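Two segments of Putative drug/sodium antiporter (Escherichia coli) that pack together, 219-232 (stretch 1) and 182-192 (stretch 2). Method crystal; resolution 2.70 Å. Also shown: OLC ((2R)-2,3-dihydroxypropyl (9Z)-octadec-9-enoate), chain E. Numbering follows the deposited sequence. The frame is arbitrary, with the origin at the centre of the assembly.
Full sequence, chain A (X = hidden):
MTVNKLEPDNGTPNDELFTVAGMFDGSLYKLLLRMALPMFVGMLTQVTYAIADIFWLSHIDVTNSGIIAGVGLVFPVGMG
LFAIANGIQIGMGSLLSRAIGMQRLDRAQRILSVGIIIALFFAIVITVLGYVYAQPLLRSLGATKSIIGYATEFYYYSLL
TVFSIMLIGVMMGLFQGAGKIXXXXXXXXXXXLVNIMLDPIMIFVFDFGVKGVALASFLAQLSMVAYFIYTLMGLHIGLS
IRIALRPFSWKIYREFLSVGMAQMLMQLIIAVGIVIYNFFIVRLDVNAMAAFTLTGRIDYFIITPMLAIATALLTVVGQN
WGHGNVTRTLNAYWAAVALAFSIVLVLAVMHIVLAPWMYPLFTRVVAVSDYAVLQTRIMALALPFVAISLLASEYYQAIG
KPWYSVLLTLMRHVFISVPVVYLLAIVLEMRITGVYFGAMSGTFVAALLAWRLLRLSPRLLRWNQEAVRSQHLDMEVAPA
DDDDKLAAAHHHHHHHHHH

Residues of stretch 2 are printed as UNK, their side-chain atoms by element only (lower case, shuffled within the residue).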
# COMPACT_ATOMS: atom_id res chain seq x y z
N LEU A 219 3.55 9.13 18.81
CA LEU A 219 2.98 8.59 20.05
C LEU A 219 1.62 7.99 19.72
O LEU A 219 1.14 7.08 20.41
CB LEU A 219 2.88 9.66 21.15
CG LEU A 219 4.19 10.25 21.69
CD1 LEU A 219 3.93 11.45 22.58
CD2 LEU A 219 5.01 9.21 22.44
N ALA A 220 1.01 8.52 18.67
CA ALA A 220 -0.17 7.93 18.06
C ALA A 220 0.13 6.50 17.60
O ALA A 220 -0.64 5.58 17.87
CB ALA A 220 -0.66 8.78 16.89
N GLN A 221 1.25 6.30 16.91
CA GLN A 221 1.57 4.99 16.38
C GLN A 221 1.90 4.01 17.50
O GLN A 221 1.53 2.83 17.43
CB GLN A 221 2.72 5.09 15.37
CG GLN A 221 2.27 5.43 13.94
CD GLN A 221 3.31 6.26 13.16
OE1 GLN A 221 2.99 6.82 12.11
NE2 GLN A 221 4.54 6.33 13.66
N LEU A 222 2.58 4.48 18.54
CA LEU A 222 2.90 3.62 19.67
C LEU A 222 1.64 3.21 20.43
O LEU A 222 1.50 2.05 20.80
CB LEU A 222 3.90 4.29 20.60
CG LEU A 222 5.35 4.24 20.13
CD1 LEU A 222 6.25 4.91 21.15
CD2 LEU A 222 5.78 2.80 19.87
N SER A 223 0.72 4.14 20.67
CA SER A 223 -0.52 3.79 21.35
C SER A 223 -1.28 2.72 20.56
O SER A 223 -1.91 1.84 21.16
CB SER A 223 -1.41 5.02 21.58
OG SER A 223 -1.30 5.96 20.53
N MET A 224 -1.20 2.78 19.24
CA MET A 224 -1.70 1.67 18.43
C MET A 224 -0.97 0.37 18.79
O MET A 224 -1.60 -0.65 19.05
CB MET A 224 -1.51 1.96 16.95
CG MET A 224 -2.37 3.08 16.41
SD MET A 224 -2.22 3.10 14.61
CE MET A 224 -2.26 1.33 14.24
N VAL A 225 0.36 0.43 18.79
CA VAL A 225 1.20 -0.70 19.15
C VAL A 225 0.81 -1.26 20.51
O VAL A 225 0.67 -2.47 20.69
CB VAL A 225 2.69 -0.29 19.17
CG1 VAL A 225 3.54 -1.41 19.70
CG2 VAL A 225 3.14 0.11 17.78
N ALA A 226 0.62 -0.35 21.45
CA ALA A 226 0.14 -0.71 22.77
C ALA A 226 -1.20 -1.44 22.70
O ALA A 226 -1.37 -2.51 23.30
CB ALA A 226 0.02 0.54 23.62
N TYR A 227 -2.16 -0.88 21.97
CA TYR A 227 -3.48 -1.48 21.83
C TYR A 227 -3.41 -2.93 21.36
O TYR A 227 -4.14 -3.79 21.86
CB TYR A 227 -4.33 -0.68 20.85
CG TYR A 227 -5.78 -1.07 20.87
CD1 TYR A 227 -6.23 -2.17 20.15
CD2 TYR A 227 -6.72 -0.35 21.60
CE1 TYR A 227 -7.56 -2.55 20.17
CE2 TYR A 227 -8.05 -0.71 21.62
CZ TYR A 227 -8.46 -1.81 20.90
OH TYR A 227 -9.78 -2.18 20.90
N PHE A 228 -2.53 -3.18 20.40
CA PHE A 228 -2.39 -4.51 19.82
C PHE A 228 -1.90 -5.52 20.85
O PHE A 228 -2.51 -6.58 21.03
CB PHE A 228 -1.42 -4.46 18.64
CG PHE A 228 -2.04 -3.94 17.37
CD1 PHE A 228 -3.38 -4.15 17.10
CD2 PHE A 228 -1.27 -3.25 16.44
CE1 PHE A 228 -3.95 -3.67 15.93
CE2 PHE A 228 -1.83 -2.77 15.27
CZ PHE A 228 -3.17 -2.97 15.01
N ILE A 229 -0.81 -5.19 21.52
CA ILE A 229 -0.23 -6.11 22.49
C ILE A 229 -1.18 -6.38 23.65
O ILE A 229 -1.32 -7.53 24.07
CB ILE A 229 1.11 -5.58 23.03
CG1 ILE A 229 2.12 -5.43 21.88
CG2 ILE A 229 1.66 -6.51 24.10
CD1 ILE A 229 3.50 -4.98 22.33
N TYR A 230 -1.86 -5.34 24.15
CA TYR A 230 -2.83 -5.58 25.21
C TYR A 230 -3.96 -6.48 24.73
O TYR A 230 -4.30 -7.44 25.39
CB TYR A 230 -3.39 -4.27 25.78
CG TYR A 230 -2.37 -3.56 26.65
CD1 TYR A 230 -1.43 -4.28 27.38
CD2 TYR A 230 -2.33 -2.16 26.73
CE1 TYR A 230 -0.48 -3.64 28.17
CE2 TYR A 230 -1.39 -1.51 27.51
CZ TYR A 230 -0.47 -2.26 28.23
OH TYR A 230 0.47 -1.63 29.01
N THR A 231 -4.52 -6.18 23.56
CA THR A 231 -5.53 -7.05 22.96
C THR A 231 -4.99 -8.46 22.89
O THR A 231 -5.65 -9.43 23.27
CB THR A 231 -5.94 -6.58 21.55
OG1 THR A 231 -6.69 -5.37 21.63
CG2 THR A 231 -6.77 -7.64 20.85
N LEU A 232 -3.76 -8.55 22.41
CA LEU A 232 -3.10 -9.82 22.15
C LEU A 232 -2.83 -10.61 23.43
O LEU A 232 -2.53 -11.80 23.38
CB LEU A 232 -1.81 -9.55 21.39
CG LEU A 232 -1.07 -10.67 20.70
CD1 LEU A 232 -2.06 -11.63 20.07
CD2 LEU A 232 -0.18 -10.03 19.66
N UNK A 182 -11.50 -5.72 13.36
CA UNK A 182 -12.10 -4.75 14.24
C UNK A 182 -11.04 -4.25 15.21
O UNK A 182 -11.04 -3.09 15.61
c UNK A 182 -14.45 -5.70 14.08
c UNK A 182 -15.44 -3.27 14.88
c UNK A 182 -13.28 -5.38 14.99
s UNK A 182 -15.18 -4.22 13.38
N UNK A 183 -10.12 -5.13 15.55
CA UNK A 183 -9.01 -4.76 16.42
C UNK A 183 -8.11 -3.79 15.67
O UNK A 183 -7.57 -2.85 16.26
c UNK A 183 -8.23 -5.99 16.87
c UNK A 183 -9.16 -6.91 17.65
c UNK A 183 -7.02 -5.58 17.70
N UNK A 184 -7.97 -4.01 14.37
CA UNK A 184 -7.20 -3.12 13.51
C UNK A 184 -7.94 -1.79 13.34
O UNK A 184 -7.32 -0.73 13.37
c UNK A 184 -6.34 -2.73 11.19
c UNK A 184 -6.93 -3.75 12.14
c UNK A 184 -5.99 -4.95 12.28
c UNK A 184 -5.68 -5.66 10.98
N UNK A 185 -9.26 -1.85 13.21
CA UNK A 185 -10.03 -0.63 13.00
C UNK A 185 -10.07 0.22 14.26
O UNK A 185 -10.02 1.44 14.19
c UNK A 185 -12.21 0.39 12.19
c UNK A 185 -14.34 -0.34 13.82
s UNK A 185 -14.03 0.27 12.16
c UNK A 185 -11.46 -0.91 12.54
N UNK A 186 -10.16 -0.45 15.42
CA UNK A 186 -10.19 0.22 16.72
C UNK A 186 -8.82 0.78 17.08
O UNK A 186 -8.71 1.92 17.54
c UNK A 186 -10.69 -0.72 17.81
c UNK A 186 -12.19 -0.98 17.76
c UNK A 186 -12.60 -2.04 18.77
c UNK A 186 -13.86 -2.79 18.34
n UNK A 186 -14.06 -4.04 19.16
N UNK A 187 -7.77 -0.00 16.84
CA UNK A 187 -6.41 0.51 16.98
C UNK A 187 -6.23 1.77 16.15
O UNK A 187 -5.68 2.77 16.62
c UNK A 187 -5.39 -0.54 16.57
N UNK A 188 -6.68 1.72 14.91
CA UNK A 188 -6.55 2.86 14.01
C UNK A 188 -7.23 4.12 14.57
O UNK A 188 -6.65 5.21 14.57
o UNK A 188 -6.18 1.85 11.83
c UNK A 188 -7.14 2.51 12.64
N UNK A 189 -8.45 3.95 15.06
CA UNK A 189 -9.23 5.07 15.59
C UNK A 189 -8.54 5.68 16.81
O UNK A 189 -8.44 6.91 16.92
c UNK A 189 -11.57 4.41 14.76
c UNK A 189 -10.64 4.60 15.95
c UNK A 189 -11.83 5.75 14.09
c UNK A 189 -12.88 3.73 15.16
N UNK A 190 -8.05 4.82 17.71
CA UNK A 190 -7.35 5.28 18.90
C UNK A 190 -6.12 6.06 18.52
O UNK A 190 -5.79 7.05 19.15
c UNK A 190 -5.85 3.14 21.77
c UNK A 190 -6.69 5.47 21.88
c UNK A 190 -6.08 4.41 20.99
c UNK A 190 -6.98 4.10 19.79
N UNK A 191 -5.45 5.63 17.46
CA UNK A 191 -4.28 6.33 16.97
C UNK A 191 -4.59 7.73 16.48
O UNK A 191 -3.83 8.67 16.70
N UNK A 192 -5.73 7.87 15.81
CA UNK A 192 -6.13 9.14 15.21
C UNK A 192 -6.61 10.14 16.25
O UNK A 192 -6.39 11.34 16.09
c UNK A 192 -7.22 8.90 14.16
C9 OLC E . 3.94 8.96 9.56
C8 OLC E . 2.67 9.14 10.37
C7 OLC E . 1.49 8.47 9.69
C6 OLC E . 0.51 7.95 10.71
C5 OLC E . 0.13 6.52 10.37
C4 OLC E . 0.18 5.62 11.58

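Position 182 carries three carbons and a sulfur in an unbranched chain, with the sulfur third. It lies out of reach of stretch 1; the thioether makes it M182. Position 183 has three side-chain carbons, one bearing the other two, a fork at the first atom, and packs against Y227, F228 and T231. That is V183, and its CG1 serves all three neighbours: T231 CG2 at 3.8 Å, Y227 CE1 at 3.9 Å and F228 CD1 at 4.0 Å.

Position 184 shows four carbons forked at the first, one arm two carbons long. Its CA-to-CB bond points away, yet the residue still touches F228; the fork identifies I184. Its CA lies 4.1 Å from F228 CE1, at the edge of that ring. Position 185 repeats the unbranched chain of three carbons and one sulfur, points away and touches nothing here: M185.

At 186 four carbons run in a row to a nitrogen. The end of the chain leads away from stretch 1, but on the way its stem touches Y227, so this is K186. Its CD passes 3.5 Å from Y227 OH, a packing contact of the aliphatic stem. Position 187 has a single carbon, pointing toward stretch 1 and touching Y227 and F228: A187. Its CB lies 3.5 Å from F228 CE1 and 4.0 Å from Y227 CD1, and its O is 3.3 Å from M224 CG.

Position 188 has one carbon and one oxygen and points away. It is S188, whose OG gives a weak hydrogen bond to I184 O at 3.2 Å, within its own helix. Position 189, four carbons forked at the second, points away and makes no contact; it is L189. Position 190 has the same four-carbon pattern but points toward stretch 1 and meets the Y227 ring. This is L190, with CD2 at 3.6 Å from Y227 CD2.

No side-chain atom exists at 191, so it is G191. An ideal CB here would fall 2.8 Å from M224 CG, a clash; without one, M224 CG packs 3.8 Å from G191 CA. Separately, A220 CB lies 3.2 Å from G191 O. Position 192 has one carbon pointing away, without contact: A192.

The helices run roughly antiparallel, at 148°, with axes approaching to 8.1 Å. Small residues meet at one end, A220 CA 4.5 Å from G191 CA; further along, M224, Y227 and F228 pack against A187. Y227 acts as a knob, seated among V183, K186, A187 and L190, with A187 CA over one face of its ring. No hydrogen bond crosses the interface; shape and apolar packing carry its 572 Å² of buried surface.

Stretch 2 182-192: MVIMKASLLGA
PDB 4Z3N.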